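Local coordinates for mating-type switching protein swi5 (PDB 3VIR) that is required for normal mating-type switching and takes part in rhp51-dependent recombination repair of DNA, interacting with sfr1, swi2 and rhp51, at the interface of chains A and B and the interface of chains B and C. Numbering follows the deposited sequence. Chains: chain A/B/C, Mating-type switching protein swi5.

Contact 1: the interface of chains A and B. Residues chain A 28, 31-32; chain B 21, 25.
Two long helices of the same protein, 13-78 of chain A and 15-65 of chain B, meet in a roughly antiparallel helix-helix contact, where A:Leu28 and A:Leu31 face B:Gln25 and B:Glu21. A:Leu31 uses one methyl branch: its CD2 rests on the root of B:Glu21, 3.5 Å from the CA of that residue, and the two side chains cross at about a right angle. The other branch, CD1, points towards the carboxylate, 4.0 Å from B:Glu21 OE1. A:Leu28 has CG opposite the backbone N (chi1 -163°), which turns both methyls towards the end of B:Gln25. Its CD2 lies 3.9 Å from the amide carbon CD of B:Gln25, and CD1 lies beside the amide nitrogen NE2 of the same glutamine. Within chain B that NE2 donates a weak hydrogen bond to B:Glu21 OE2 (3.0 Å), loosely linking the two polar ends. The kinked chain of A:Lys32 passes over the pair, its CE 3.9 Å from B:Glu21 OE2. Its ammonium NZ stays 4.8 Å from B:Glu21 OE2, so any attraction between the charges would act at a distance. By this mix of leucine methyls and polar chain ends, repeated with the chains exchanged, the patch joins copies A and B in the deposited assembly.

Contact 2: the interface of chains A and B. Residues chain A 20-21, 24; chain B 27, 31.
Helices 13-78 of chain A and 15-65 of chain B run roughly antiparallel where A:Leu24 touches B:Ala27, their CA atoms 7.7 Å apart, while the next pair along, A:Leu20 and B:Leu31, is wider at 10.1 Å between CA atoms. The small side chain of B:Ala27 is consistent with the nearer approach of the first pair and meets the partner with CB alone. A:Leu24 reaches it with the CD1 branch, 3.3 Å from B:Ala27 CB; its CG stands opposite the carbonyl carbon (chi1 -65°), a turn that brings this branch to the alanine. At the wider pair both leucines must contribute side-chain length. B:Leu31 has CG wedged between its own N and C (chi1 53°), a turn that directs the isobutyl group at chain A. Here the two side chains approach at a slant and meet methyl against methyl. A:Glu21 stands beside this apolar pair, its carboxylate carbon CD 4.2 Å from the other methyl, CD1, of B:Leu31. The carboxylate borders the leucine on one flank as A:Leu20 meets it from another. The patch is a small apolar section of the A-B interface, with its counterpart related by the two-fold axis. The leucine pair closes at 3.8 Å between A:Leu20 CD2 and B:Leu31 CD2.

Contact 3: the interface of chains B and C. Residues chain B 27, 30-31; chain C 52, 56.
B:Lys30 lays its aliphatic chain against C:Glu52 and C:Ile56 where helix 15-65 of chain B packs antiparallel to helix 11-68 of chain C. From the root outwards, its CB is 3.9 Å from the carboxylate oxygen OE1 of C:Glu52, and CG keeps much the same separation from that oxygen. CD comes nearer, 3.5 Å from C:Glu52 OE1, and also meets C:Ile56 CD1 at 3.8 Å, with oxygen and methyl on different flanks of the methylene. CE follows the same isoleucine methyl. The ammonium NZ then runs beyond the carboxylate and ends 4.6 Å from C:Glu52 OE1, a spacing at which opposite charges may attract without a direct bond. The stretched lysine runs antiparallel to the C:Ile56 side chain, the two alongside each other. C:Glu52, with CG anti to its own N (chi1 173°), stretches across to the lysine; its other oxygen, OE2, lies 4.4 Å from B:Leu31 CB. C:Ile56 divides its branches: CD1 serves the lysine, whereas CG2 faces B:Ala27 CB at 4.0 Å. Replacing B:Lys30 with an alanine would probably leave C:Glu52 without its nearby positive charge and strip C:Ile56 CD1 of its methylene packing. Through apolar packing, perhaps aided by attraction between the lysine and glutamate ends, the patch joins the long helices of chains B and C in the deposited four-chain assembly.

Contact 1: the interface of chains A and B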
# COMPACT_ATOMS: atom_id res chain seq x y z
N LEU A 28 -2.21 3.96 -1.57
CA LEU A 28 -1.93 2.89 -0.65
C LEU A 28 -2.48 3.18 0.74
O LEU A 28 -3.05 2.32 1.38
CB LEU A 28 -0.45 2.72 -0.56
CG LEU A 28 -0.03 1.41 0.03
CD1 LEU A 28 -0.12 0.40 -1.09
CD2 LEU A 28 1.41 1.54 0.63
N LEU A 31 -6.23 2.55 0.56
CA LEU A 31 -6.52 1.10 0.41
C LEU A 31 -6.27 0.39 1.70
O LEU A 31 -7.01 -0.51 2.05
CB LEU A 31 -5.74 0.48 -0.78
CG LEU A 31 -4.84 -0.77 -0.73
CD1 LEU A 31 -5.50 -2.00 -0.22
CD2 LEU A 31 -4.32 -1.08 -2.13
N LYS A 32 -5.24 0.79 2.44
CA LYS A 32 -4.96 0.17 3.73
C LYS A 32 -6.02 0.58 4.76
O LYS A 32 -6.33 -0.18 5.63
CB LYS A 32 -3.54 0.47 4.20
CG LYS A 32 -2.42 -0.20 3.33
CD LYS A 32 -1.38 -0.96 4.20
CE LYS A 32 0.06 -0.98 3.61
NZ LYS A 32 1.12 -1.27 4.65
N GLU B 21 -2.96 -3.77 -4.75
CA GLU B 21 -2.11 -3.28 -3.65
C GLU B 21 -0.68 -3.49 -4.04
O GLU B 21 0.11 -2.58 -4.00
CB GLU B 21 -2.37 -3.97 -2.30
CG GLU B 21 -1.21 -3.85 -1.28
CD GLU B 21 -1.59 -4.16 0.17
OE1 GLU B 21 -2.67 -4.72 0.44
OE2 GLU B 21 -0.79 -3.84 1.08
N GLN B 25 2.67 -1.03 -4.23
CA GLN B 25 3.78 -1.23 -3.31
C GLN B 25 5.08 -1.40 -4.07
O GLN B 25 6.12 -0.95 -3.59
CB GLN B 25 3.54 -2.45 -2.39
CG GLN B 25 4.05 -2.30 -0.93
CD GLN B 25 2.95 -1.99 0.10
OE1 GLN B 25 3.09 -1.06 0.91
NE2 GLN B 25 1.88 -2.77 0.10

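Contact 2: the interface of chains A and B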
# COMPACT_ATOMS: atom_id res chain seq x y z
N LEU A 20 3.80 11.98 -8.46
CA LEU A 20 3.56 10.56 -8.58
C LEU A 20 3.69 9.91 -7.21
O LEU A 20 2.78 9.22 -6.77
CB LEU A 20 4.59 9.97 -9.55
CG LEU A 20 4.60 8.48 -9.81
CD1 LEU A 20 3.34 8.12 -10.56
CD2 LEU A 20 5.86 8.09 -10.59
N GLU A 21 4.82 10.15 -6.54
CA GLU A 21 5.12 9.43 -5.29
C GLU A 21 4.10 9.75 -4.22
O GLU A 21 3.65 8.87 -3.49
CB GLU A 21 6.53 9.72 -4.77
CG GLU A 21 6.78 9.16 -3.35
CD GLU A 21 8.26 8.88 -3.04
OE1 GLU A 21 8.52 7.95 -2.24
OE2 GLU A 21 9.14 9.58 -3.61
N LEU A 24 0.97 7.82 -5.21
CA LEU A 24 1.09 6.41 -4.86
C LEU A 24 0.90 6.24 -3.35
O LEU A 24 -0.05 5.59 -2.94
CB LEU A 24 2.42 5.83 -5.30
CG LEU A 24 2.59 5.80 -6.82
CD1 LEU A 24 3.88 5.09 -7.33
CD2 LEU A 24 1.33 5.14 -7.39
N ALA B 27 5.67 -0.11 -7.24
CA ALA B 27 5.99 1.24 -7.74
C ALA B 27 6.76 2.08 -6.70
O ALA B 27 7.85 2.59 -7.00
CB ALA B 27 4.72 1.98 -8.15
N LEU B 31 10.97 3.19 -6.69
CA LEU B 31 11.49 4.53 -6.76
C LEU B 31 11.83 5.18 -5.42
O LEU B 31 12.38 6.25 -5.41
CB LEU B 31 10.64 5.41 -7.67
CG LEU B 31 9.15 5.57 -7.53
CD1 LEU B 31 8.84 6.09 -6.17
CD2 LEU B 31 8.68 6.51 -8.63

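Contact 3: the interface of chains B and C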
# COMPACT_ATOMS: atom_id res chain seq x y z
N ALA B 27 5.67 -0.11 -7.24
CA ALA B 27 5.99 1.24 -7.74
C ALA B 27 6.76 2.08 -6.70
O ALA B 27 7.85 2.59 -7.00
CB ALA B 27 4.72 1.98 -8.15
N LYS B 30 10.17 0.73 -6.00
CA LYS B 30 11.15 0.85 -7.06
C LYS B 30 11.79 2.18 -6.98
O LYS B 30 13.01 2.29 -7.16
CB LYS B 30 10.56 0.65 -8.46
CG LYS B 30 10.62 -0.80 -8.93
CD LYS B 30 10.61 -0.87 -10.43
CE LYS B 30 10.37 -2.30 -10.89
NZ LYS B 30 10.72 -2.43 -12.32
N LEU B 31 10.97 3.19 -6.69
CA LEU B 31 11.49 4.53 -6.76
C LEU B 31 11.83 5.18 -5.42
O LEU B 31 12.38 6.25 -5.41
CB LEU B 31 10.64 5.41 -7.67
CG LEU B 31 9.15 5.57 -7.53
CD1 LEU B 31 8.84 6.09 -6.17
CD2 LEU B 31 8.68 6.51 -8.63
N GLU C 52 12.27 3.79 -16.42
CA GLU C 52 11.70 3.09 -15.26
C GLU C 52 10.27 3.52 -14.92
O GLU C 52 9.40 2.66 -14.75
CB GLU C 52 12.57 3.21 -14.01
CG GLU C 52 11.89 2.61 -12.78
CD GLU C 52 12.77 2.45 -11.56
OE1 GLU C 52 13.17 1.31 -11.26
OE2 GLU C 52 13.00 3.47 -10.88
N ILE C 56 6.83 1.51 -15.14
CA ILE C 56 5.86 1.44 -14.05
C ILE C 56 4.45 1.69 -14.59
O ILE C 56 3.52 1.04 -14.14
CB ILE C 56 6.18 2.45 -12.92
CG1 ILE C 56 7.34 1.93 -12.06
CG2 ILE C 56 4.94 2.76 -12.06
CD1 ILE C 56 7.35 0.40 -11.91

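Contact 2 lies about 7 Å from contact 3 and about 12 Å from contact 1, while contacts 1 and 3 are about 15 Å apart, measured between the centres of their C-alpha atoms. All three draw on helix 15-65 of chain B. Contacts 1 and 2 are successive sections of the A-B interface, whereas contacts 2 and 3 share B:Ala27 and B:Leu31, which face chains A and C together. One stretch of helix thus bridges two neighbours, consistent with a four-chain helical bundle.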